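Local coordinates for actin depolymerization factor 2 (Plasmodium berghei, PDB 2XFA), which binds actin and, as an ADF/cofilin-type protein of the malaria parasite, probably promotes the disassembly and turnover of actin filaments, at residues N58-I63 and E136-L141; N65-T70 and I95-G100; H27-I32 and D45-D50. One frame throughout, in Å; residues are numbered along the deposited sequence.

Contact 1: residues N58-I63 and E136-L141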
loop_
_atom_site.group_PDB
_atom_site.type_symbol
_atom_site.label_atom_id
_atom_site.label_comp_id
_atom_site.label_asym_id
_atom_site.label_seq_id
_atom_site.Cartn_x
_atom_site.Cartn_y
_atom_site.Cartn_z
ATOM N N ASN A 58 7.225 7.205 -11.287
ATOM C CA ASN A 58 6.258 6.490 -12.102
ATOM C C ASN A 58 5.463 5.483 -11.294
ATOM O O ASN A 58 4.284 5.265 -11.550
ATOM C CB ASN A 58 6.909 5.816 -13.306
ATOM C CG ASN A 58 6.081 5.974 -14.570
ATOM O OD1 ASN A 58 5.188 5.173 -14.853
ATOM N ND2 ASN A 58 6.363 7.029 -15.330
ATOM N N ILE A 59 6.077 4.853 -10.303
ATOM C CA ILE A 59 5.301 3.866 -9.580
ATOM C C ILE A 59 4.241 4.553 -8.699
ATOM O O ILE A 59 3.104 4.107 -8.630
ATOM C CB ILE A 59 6.198 2.835 -8.846
ATOM C CG1 ILE A 59 5.348 1.813 -8.111
ATOM C CG2 ILE A 59 7.118 3.514 -7.864
ATOM C CD1 ILE A 59 5.042 2.227 -6.734
ATOM N N ILE A 60 4.633 5.638 -8.042
ATOM C CA ILE A 60 3.751 6.475 -7.240
ATOM C C ILE A 60 2.587 7.013 -8.103
ATOM O O ILE A 60 1.433 7.006 -7.671
ATOM C CB ILE A 60 4.534 7.659 -6.634
ATOM C CG1 ILE A 60 5.540 7.166 -5.581
ATOM C CG2 ILE A 60 3.596 8.700 -6.040
ATOM C CD1 ILE A 60 6.619 8.201 -5.258
ATOM N N MET A 61 2.890 7.416 -9.333
ATOM C CA MET A 61 1.844 7.872 -10.257
ATOM C C MET A 61 0.845 6.759 -10.563
ATOM O O MET A 61 -0.379 6.971 -10.526
ATOM C CB MET A 61 2.466 8.421 -11.535
ATOM C CG MET A 61 1.471 8.894 -12.562
ATOM S SD MET A 61 2.299 9.185 -14.134
ATOM C CE MET A 61 2.993 7.564 -14.453
ATOM N N ARG A 62 1.361 5.568 -10.851
ATOM C CA ARG A 62 0.498 4.426 -11.150
ATOM C C ARG A 62 -0.379 4.038 -9.960
ATOM O O ARG A 62 -1.549 3.719 -10.115
ATOM C CB ARG A 62 1.349 3.229 -11.563
ATOM C CG ARG A 62 2.195 3.482 -12.801
ATOM C CD ARG A 62 1.486 3.047 -14.048
ATOM N NE ARG A 62 1.695 1.630 -14.317
ATOM C CZ ARG A 62 2.525 1.160 -15.243
ATOM N NH1 ARG A 62 3.236 1.992 -16.000
ATOM N NH2 ARG A 62 2.641 -0.148 -15.415
ATOM N N ILE A 63 0.192 4.057 -8.764
ATOM C CA ILE A 63 -0.594 3.755 -7.577
ATOM C C ILE A 63 -1.687 4.780 -7.405
ATOM O O ILE A 63 -2.821 4.430 -7.137
ATOM C CB ILE A 63 0.255 3.746 -6.300
ATOM C CG1 ILE A 63 1.284 2.625 -6.360
ATOM C CG2 ILE A 63 -0.628 3.554 -5.093
ATOM C CD1 ILE A 63 2.243 2.643 -5.168
ATOM N N GLU A 136 -2.676 15.685 -3.427
ATOM C CA GLU A 136 -1.331 15.801 -2.856
ATOM C C GLU A 136 -0.712 14.438 -2.562
ATOM O O GLU A 136 0.438 14.365 -2.166
ATOM C CB GLU A 136 -1.322 16.663 -1.594
ATOM C CG GLU A 136 -1.678 18.110 -1.830
ATOM C CD GLU A 136 -2.998 18.478 -1.192
ATOM O OE1 GLU A 136 -3.865 19.029 -1.905
ATOM O OE2 GLU A 136 -3.174 18.202 0.018
ATOM N N PHE A 137 -1.474 13.368 -2.787
ATOM C CA PHE A 137 -0.962 12.022 -2.556
ATOM C C PHE A 137 0.489 11.903 -3.067
ATOM O O PHE A 137 1.403 11.588 -2.329
ATOM C CB PHE A 137 -1.857 10.969 -3.222
ATOM C CG PHE A 137 -1.374 9.541 -3.021
ATOM C CD1 PHE A 137 -0.616 8.901 -3.986
ATOM C CD2 PHE A 137 -1.660 8.859 -1.850
ATOM C CE1 PHE A 137 -0.154 7.589 -3.799
ATOM C CE2 PHE A 137 -1.199 7.549 -1.649
ATOM C CZ PHE A 137 -0.451 6.918 -2.638
ATOM N N GLU A 138 0.673 12.192 -4.341
ATOM C CA GLU A 138 1.919 11.943 -5.050
ATOM C C GLU A 138 3.066 12.739 -4.456
ATOM O O GLU A 138 4.151 12.207 -4.270
ATOM C CB GLU A 138 1.725 12.303 -6.528
ATOM C CG GLU A 138 2.745 11.754 -7.500
ATOM C CD GLU A 138 2.409 12.130 -8.955
ATOM O OE1 GLU A 138 1.581 11.429 -9.582
ATOM O OE2 GLU A 138 2.966 13.133 -9.468
ATOM N N GLU A 139 2.834 14.010 -4.149
ATOM C CA GLU A 139 3.901 14.832 -3.578
ATOM C C GLU A 139 4.204 14.445 -2.133
ATOM O O GLU A 139 5.343 14.449 -1.692
ATOM C CB GLU A 139 3.541 16.318 -3.657
ATOM C CG GLU A 139 4.566 17.202 -2.964
ATOM C CD GLU A 139 4.487 18.672 -3.371
ATOM O OE1 GLU A 139 3.362 19.170 -3.626
ATOM O OE2 GLU A 139 5.560 19.330 -3.418
ATOM N N GLU A 140 3.166 14.095 -1.392
ATOM C CA GLU A 140 3.341 13.760 0.003
ATOM C C GLU A 140 4.111 12.445 0.143
ATOM O O GLU A 140 5.057 12.356 0.908
ATOM C CB GLU A 140 1.985 13.675 0.709
ATOM C CG GLU A 140 2.065 14.089 2.162
ATOM C CD GLU A 140 0.707 14.234 2.829
ATOM O OE1 GLU A 140 0.215 15.388 2.944
ATOM O OE2 GLU A 140 0.152 13.195 3.259
ATOM N N LEU A 141 3.707 11.419 -0.593
ATOM C CA LEU A 141 4.410 10.144 -0.490
ATOM C C LEU A 141 5.883 10.326 -0.845
ATOM O O LEU A 141 6.751 9.785 -0.171
ATOM C CB LEU A 141 3.810 9.096 -1.410
ATOM C CG LEU A 141 3.577 7.629 -1.051
ATOM C CD1 LEU A 141 3.625 6.797 -2.327
ATOM C CD2 LEU A 141 4.482 7.069 0.016
#
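Ile60 carries most of this helix pair: its CG2 sits 3.5 Å from CG of Glu138, and its CG1, on the other branch, lies 3.8 Å from CD1 of Leu141. The split follows from chi1 of -68°, which sets CG2 anti to the backbone N and CG1 beside it, so that one branch serves each partner. Glu138 meets the helix obliquely with its aliphatic part. Because its chain is extended beyond CG, the carboxylate is carried on past Ile60 until OE1 stands 3.6 Å from CA of Met61, a contact with C-H groups rather than with a polar donor. One residue before Glu138, Phe137 turns its ring edge to the backbone, with CE1 4.2 Å from the carbonyl O of Ile60, and its CZ meets CG2 of Ile63 at 4.2 Å. No hydrogen bond crosses the interface. The backbones come nearest at Ile60 and Glu138, whose CA atoms are 6.2 Å apart. The short axes approach to 9.7 Å, with their directions 138° apart, giving a roughly antiparallel crossing. Further out, the sheet seats both helices: Ile63 rests on Ile75 and Ala77, Leu141 on Leu128 and Ile130, while the Phe137 ring stands edge-to-face with Trp97. Two helices packed together on one face of a central mixed sheet are a hallmark of the ADF/cofilin fold.

Contact 2: residues N65-T70 and I95-G100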
loop_
_atom_site.group_PDB
_atom_site.type_symbol
_atom_site.label_atom_id
_atom_site.label_comp_id
_atom_site.label_asym_id
_atom_site.label_seq_id
_atom_site.Cartn_x
_atom_site.Cartn_y
_atom_site.Cartn_z
ATOM N N ASN A 65 -3.238 6.603 -9.518
ATOM C CA ASN A 65 -4.332 6.510 -10.475
ATOM C C ASN A 65 -5.322 5.416 -10.099
ATOM O O ASN A 65 -6.422 5.387 -10.621
ATOM C CB ASN A 65 -3.796 6.308 -11.890
ATOM C CG ASN A 65 -3.157 7.556 -12.440
ATOM O OD1 ASN A 65 -3.568 8.666 -12.101
ATOM N ND2 ASN A 65 -2.141 7.387 -13.286
ATOM N N ASN A 66 -4.935 4.537 -9.169
ATOM C CA ASN A 66 -5.840 3.494 -8.652
ATOM C C ASN A 66 -6.575 3.869 -7.370
ATOM O O ASN A 66 -7.337 3.064 -6.838
ATOM C CB ASN A 66 -5.086 2.188 -8.364
ATOM C CG ASN A 66 -4.576 1.504 -9.619
ATOM O OD1 ASN A 66 -3.372 1.502 -9.896
ATOM N ND2 ASN A 66 -5.490 0.911 -10.384
ATOM N N LEU A 67 -6.339 5.071 -6.862
ATOM C CA LEU A 67 -6.930 5.494 -5.598
ATOM C C LEU A 67 -8.005 6.543 -5.815
ATOM O O LEU A 67 -8.048 7.176 -6.863
ATOM C CB LEU A 67 -5.834 6.062 -4.683
ATOM C CG LEU A 67 -4.714 5.043 -4.410
ATOM C CD1 LEU A 67 -3.595 5.674 -3.579
ATOM C CD2 LEU A 67 -5.285 3.795 -3.716
ATOM N N LYS A 68 -8.858 6.755 -4.816
ATOM C CA LYS A 68 -9.883 7.807 -4.912
ATOM C C LYS A 68 -9.943 8.593 -3.619
ATOM O O LYS A 68 -9.526 8.118 -2.580
ATOM C CB LYS A 68 -11.259 7.190 -5.165
ATOM C CG LYS A 68 -11.321 6.249 -6.362
ATOM C CD LYS A 68 -12.775 5.880 -6.695
ATOM C CE LYS A 68 -12.891 5.184 -8.050
ATOM N NZ LYS A 68 -14.309 4.840 -8.381
ATOM N N ASN A 69 -10.523 9.775 -3.675
ATOM C CA ASN A 69 -10.648 10.605 -2.495
ATOM C C ASN A 69 -11.671 10.062 -1.506
ATOM O O ASN A 69 -11.834 10.593 -0.429
ATOM C CB ASN A 69 -11.113 11.971 -2.929
ATOM C CG ASN A 69 -10.192 13.048 -2.501
ATOM O OD1 ASN A 69 -9.118 12.782 -1.921
ATOM N ND2 ASN A 69 -10.578 14.284 -2.791
ATOM N N THR A 70 -12.416 9.040 -1.894
ATOM C CA THR A 70 -13.588 8.667 -1.118
ATOM C C THR A 70 -13.511 7.221 -0.632
ATOM O O THR A 70 -14.492 6.696 -0.113
ATOM C CB THR A 70 -14.858 8.742 -1.979
ATOM O OG1 THR A 70 -14.680 7.854 -3.090
ATOM C CG2 THR A 70 -15.130 10.170 -2.465
ATOM N N ILE A 95 1.436 1.155 2.805
ATOM C CA ILE A 95 0.815 2.470 2.856
ATOM C C ILE A 95 -0.649 2.303 3.165
ATOM O O ILE A 95 -1.344 1.532 2.516
ATOM C CB ILE A 95 0.953 3.194 1.507
ATOM C CG1 ILE A 95 2.431 3.325 1.142
ATOM C CG2 ILE A 95 0.228 4.556 1.526
ATOM C CD1 ILE A 95 2.655 3.512 -0.365
ATOM N N PHE A 96 -1.103 3.007 4.184
ATOM C CA PHE A 96 -2.509 3.033 4.507
ATOM C C PHE A 96 -3.058 4.361 3.983
ATOM O O PHE A 96 -2.805 5.439 4.549
ATOM C CB PHE A 96 -2.722 2.879 6.012
ATOM C CG PHE A 96 -4.155 3.047 6.460
ATOM C CD1 PHE A 96 -5.222 2.783 5.593
ATOM C CD2 PHE A 96 -4.434 3.448 7.758
ATOM C CE1 PHE A 96 -6.530 2.943 6.025
ATOM C CE2 PHE A 96 -5.742 3.614 8.195
ATOM C CZ PHE A 96 -6.791 3.358 7.345
ATOM N N TRP A 97 -3.783 4.258 2.877
ATOM C CA TRP A 97 -4.472 5.404 2.258
ATOM C C TRP A 97 -5.820 5.576 2.920
ATOM O O TRP A 97 -6.692 4.697 2.836
ATOM C CB TRP A 97 -4.676 5.128 0.786
ATOM C CG TRP A 97 -5.525 6.143 0.030
ATOM C CD1 TRP A 97 -6.642 5.866 -0.704
ATOM C CD2 TRP A 97 -5.320 7.564 -0.083
ATOM N NE1 TRP A 97 -7.145 7.027 -1.287
ATOM C CE2 TRP A 97 -6.366 8.081 -0.910
ATOM C CE3 TRP A 97 -4.363 8.444 0.412
ATOM C CZ2 TRP A 97 -6.472 9.443 -1.240
ATOM C CZ3 TRP A 97 -4.474 9.796 0.103
ATOM C CH2 TRP A 97 -5.527 10.282 -0.715
ATOM N N SER A 98 -5.966 6.693 3.615
ATOM C CA SER A 98 -7.175 6.974 4.347
ATOM C C SER A 98 -7.612 8.417 4.127
ATOM O O SER A 98 -7.310 9.284 4.946
ATOM C CB SER A 98 -6.951 6.716 5.847
ATOM O OG SER A 98 -8.158 6.855 6.575
ATOM N N PRO A 99 -8.333 8.681 3.021
ATOM C CA PRO A 99 -8.700 10.064 2.673
ATOM C C PRO A 99 -9.862 10.590 3.491
ATOM O O PRO A 99 -10.667 9.822 4.026
ATOM C CB PRO A 99 -9.096 9.979 1.182
ATOM C CG PRO A 99 -9.590 8.613 0.994
ATOM C CD PRO A 99 -8.814 7.712 2.019
ATOM N N GLY A 100 -9.946 11.910 3.567
ATOM C CA GLY A 100 -10.948 12.577 4.375
ATOM C C GLY A 100 -12.382 12.373 3.939
ATOM O O GLY A 100 -13.283 12.406 4.780
#
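Leu67 lays its CD1 methyl over one face of the Trp97 indole, 4.2 Å from the centroid of the five-membered ring and only 11° off the ring normal, a well-centred CH-pi contact. CD2 of Leu67 adds an apolar touch at 3.9 Å to CD1 of Trp97. The opposite indole face is covered from within its own segment by CD of Pro99, 3.7 Å above the plane, so the ring is clasped between an aliphatic branch and a proline. Its rotation is fixed at the edge: NE1 donates to the carbonyl O of Lys68 over 2.9 Å. The N-H...O angle of 149° is somewhat bent; the acceptor lies almost in the indole plane, whereas NE1 stands 31° above the carbonyl plane. One residue on, the carbonyl O of Asn69 packs 3.2 Å from CB of Pro99. The Asn69 amide is engaged at both ends, ND2 with Asp133 OD2 and OD1 with Ile134 N, which ties the loop to the segment leading into helix 137-146. Thus the connection from helix 56-65 to strand 73-81 is fastened to the C-terminal end of strand 89-97, at the edge of the layer that helices 56-65 and 137-146 form on one face of the ADF-homology sheet.

Contact 3: residues H27-I32 and D45-D50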
loop_
_atom_site.group_PDB
_atom_site.type_symbol
_atom_site.label_atom_id
_atom_site.label_comp_id
_atom_site.label_asym_id
_atom_site.label_seq_id
_atom_site.Cartn_x
_atom_site.Cartn_y
_atom_site.Cartn_z
ATOM N N HIS A 27 9.292 -11.432 -6.795
ATOM C CA HIS A 27 9.376 -10.162 -7.512
ATOM C C HIS A 27 8.494 -10.101 -8.753
ATOM O O HIS A 27 8.828 -9.418 -9.721
ATOM C CB HIS A 27 10.827 -9.862 -7.899
ATOM C CG HIS A 27 11.717 -9.591 -6.727
ATOM N ND1 HIS A 27 12.487 -10.569 -6.135
ATOM C CD2 HIS A 27 11.946 -8.456 -6.026
ATOM C CE1 HIS A 27 13.157 -10.046 -5.124
ATOM N NE2 HIS A 27 12.847 -8.766 -5.036
ATOM N N LEU A 28 7.366 -10.803 -8.722
ATOM C CA LEU A 28 6.474 -10.857 -9.877
ATOM C C LEU A 28 5.418 -9.752 -9.836
ATOM O O LEU A 28 4.693 -9.539 -10.808
ATOM C CB LEU A 28 5.822 -12.241 -9.994
ATOM C CG LEU A 28 6.783 -13.409 -10.273
ATOM C CD1 LEU A 28 6.062 -14.758 -10.267
ATOM C CD2 LEU A 28 7.536 -13.208 -11.590
ATOM N N ASN A 29 5.333 -9.058 -8.705
ATOM C CA ASN A 29 4.418 -7.931 -8.554
ATOM C C ASN A 29 5.218 -6.706 -8.166
ATOM O O ASN A 29 6.143 -6.805 -7.365
ATOM C CB ASN A 29 3.391 -8.208 -7.455
ATOM C CG ASN A 29 2.464 -9.364 -7.786
ATOM O OD1 ASN A 29 2.038 -9.534 -8.933
ATOM N ND2 ASN A 29 2.120 -10.151 -6.769
ATOM N N LYS A 30 4.867 -5.552 -8.714
ATOM C CA LYS A 30 5.507 -4.313 -8.298
ATOM C C LYS A 30 4.752 -3.630 -7.152
ATOM O O LYS A 30 5.361 -2.984 -6.310
ATOM C CB LYS A 30 5.649 -3.354 -9.474
ATOM C CG LYS A 30 6.887 -2.485 -9.397
ATOM C CD LYS A 30 8.133 -3.329 -9.545
ATOM C CE LYS A 30 9.387 -2.524 -9.265
ATOM N NZ LYS A 30 10.606 -3.386 -9.290
ATOM N N TYR A 31 3.423 -3.723 -7.161
ATOM C CA TYR A 31 2.633 -3.234 -6.057
ATOM C C TYR A 31 1.335 -3.990 -5.982
ATOM O O TYR A 31 0.909 -4.604 -6.942
ATOM C CB TYR A 31 2.381 -1.711 -6.086
ATOM C CG TYR A 31 1.493 -1.190 -7.189
ATOM C CD1 TYR A 31 0.116 -1.191 -7.061
ATOM C CD2 TYR A 31 2.033 -0.670 -8.346
ATOM C CE1 TYR A 31 -0.692 -0.708 -8.059
ATOM C CE2 TYR A 31 1.229 -0.182 -9.353
ATOM C CZ TYR A 31 -0.132 -0.206 -9.202
ATOM O OH TYR A 31 -0.932 0.276 -10.200
ATOM N N ILE A 32 0.737 -3.978 -4.807
ATOM C CA ILE A 32 -0.528 -4.656 -4.605
ATOM C C ILE A 32 -1.355 -3.637 -3.882
ATOM O O ILE A 32 -0.829 -2.944 -3.022
ATOM C CB ILE A 32 -0.402 -5.858 -3.695
ATOM C CG1 ILE A 32 0.636 -6.837 -4.241
ATOM C CG2 ILE A 32 -1.753 -6.539 -3.542
ATOM C CD1 ILE A 32 1.214 -7.766 -3.161
ATOM N N ASP A 45 -7.195 -5.964 -4.521
ATOM C CA ASP A 45 -7.967 -5.114 -5.410
ATOM C C ASP A 45 -7.259 -4.963 -6.762
ATOM O O ASP A 45 -7.881 -5.065 -7.817
ATOM C CB ASP A 45 -8.172 -3.755 -4.756
ATOM C CG ASP A 45 -8.846 -2.753 -5.685
ATOM O OD1 ASP A 45 -9.605 -3.187 -6.592
ATOM O OD2 ASP A 45 -8.623 -1.529 -5.498
ATOM N N VAL A 46 -5.952 -4.725 -6.719
ATOM C CA VAL A 46 -5.160 -4.486 -7.921
ATOM C C VAL A 46 -3.779 -5.089 -7.756
ATOM O O VAL A 46 -3.196 -5.058 -6.653
ATOM C CB VAL A 46 -4.951 -2.960 -8.171
ATOM C CG1 VAL A 46 -4.042 -2.716 -9.367
ATOM C CG2 VAL A 46 -6.274 -2.237 -8.331
ATOM N N LEU A 47 -3.255 -5.622 -8.854
ATOM C CA LEU A 47 -1.891 -6.127 -8.916
ATOM C C LEU A 47 -1.181 -5.516 -10.108
ATOM O O LEU A 47 -1.663 -5.624 -11.230
ATOM C CB LEU A 47 -1.894 -7.646 -9.107
ATOM C CG LEU A 47 -2.199 -8.513 -7.891
ATOM C CD1 LEU A 47 -2.472 -9.941 -8.306
ATOM C CD2 LEU A 47 -1.039 -8.475 -6.942
ATOM N N GLU A 48 -0.030 -4.895 -9.886
ATOM C CA GLU A 48 0.797 -4.465 -11.007
ATOM C C GLU A 48 1.870 -5.503 -11.283
ATOM O O GLU A 48 2.807 -5.652 -10.504
ATOM C CB GLU A 48 1.431 -3.104 -10.740
ATOM C CG GLU A 48 1.992 -2.412 -11.981
ATOM C CD GLU A 48 0.902 -1.988 -12.957
ATOM O OE1 GLU A 48 0.301 -0.907 -12.761
ATOM O OE2 GLU A 48 0.644 -2.738 -13.923
ATOM N N HIS A 49 1.717 -6.216 -12.398
ATOM C CA HIS A 49 2.643 -7.271 -12.812
ATOM C C HIS A 49 3.850 -6.749 -13.591
ATOM O O HIS A 49 4.787 -7.503 -13.859
ATOM C CB HIS A 49 1.924 -8.292 -13.699
ATOM C CG HIS A 49 0.818 -9.030 -13.012
ATOM N ND1 HIS A 49 1.050 -9.999 -12.061
ATOM C CD2 HIS A 49 -0.526 -8.956 -13.159
ATOM C CE1 HIS A 49 -0.108 -10.485 -11.642
ATOM N NE2 HIS A 49 -1.077 -9.869 -12.292
ATOM N N ASP A 50 3.820 -5.478 -13.980
ATOM C CA ASP A 50 4.885 -4.916 -14.806
ATOM C C ASP A 50 6.200 -4.794 -14.039
ATOM O O ASP A 50 6.538 -3.726 -13.522
ATOM C CB ASP A 50 4.473 -3.557 -15.360
ATOM C CG ASP A 50 5.415 -3.057 -16.442
ATOM O OD1 ASP A 50 6.560 -3.561 -16.535
ATOM O OD2 ASP A 50 5.005 -2.152 -17.203
#
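The Tyr31 ring carries CB of Glu48 over one face, 3.6 Å from the ring centroid and 26° off its normal; the offset runs toward the rim, so CB comes closest to CE2. Val46 CG1 approaches CE1 obliquely. Tyrosine and glutamate run side by side in the same direction, with Tyr31 CG in the crowded position between backbone N and carbonyl carbon. The Glu48 chain, bent at chi2, brings OE1 to 3.1 Å from Tyr31 OH, its carboxylate turned 77° from the ring. At the His49 imidazole, the carbonyl O of Leu28 lies at the edge, near the ring plane. The Asn29 amide runs alongside that ring, with its ND2 hydrogen-bonded to Glu19.

The backbones that carry these groups are joined as antiparallel neighbours. Lys30 N donates to Glu48 O over 2.7 Å at 172°, nearly along the C=O axis, and Glu48 N donates to Tyr31 O over 3.1 Å, in the carbonyl plane. Glu48 O also receives a CA-H...O contact from Asn29 CA at 3.4 Å. Ile32 and Leu47 form a non-hydrogen-bonded pair whose side chains lie side by side, Ile32 CG1 3.6 Å from Leu47 CD2, on the face that meets helix 14-24. At the far end, Asp45 and Val46 both face Ile33, a classic beta bulge in this hairpin.

Tyr31 and Glu48 point instead to helix 56-65, where Glu48 OE1 makes a salt bridge to Arg62 NE and Tyr31 OH meets the Asn66 side-chain amide, probably through a hydrogen bond. The arginine would favour the ionised form of Glu48, and the charged carboxylate should in turn polarise the nearby phenol.

Contacts 1 and 2 have centres about 11 Å apart and share an aromatic hub: Phe137 CD2 reaches Trp97 CE3 at 3.5 Å, and Phe137 CZ reaches Leu67 CD1 at 3.5 Å. Contact 3 lies farther off, its centre about 16 Å from that of contact 1 and about 18 Å from that of contact 2. Helix 56-65 bridges the gap, with Arg62 NE 3.3 Å from Glu48 OE1. Asn66, in the loop of contact 2, then meets Tyr31. Contact 1 and the Leu67-Trp97 packing lie across the sheet from helix 104-118, probably the counterpart of the long actin-binding helix of other ADF/cofilins, whereas Phe96, Ser98 and Pro99 of 95-100 touch that helix.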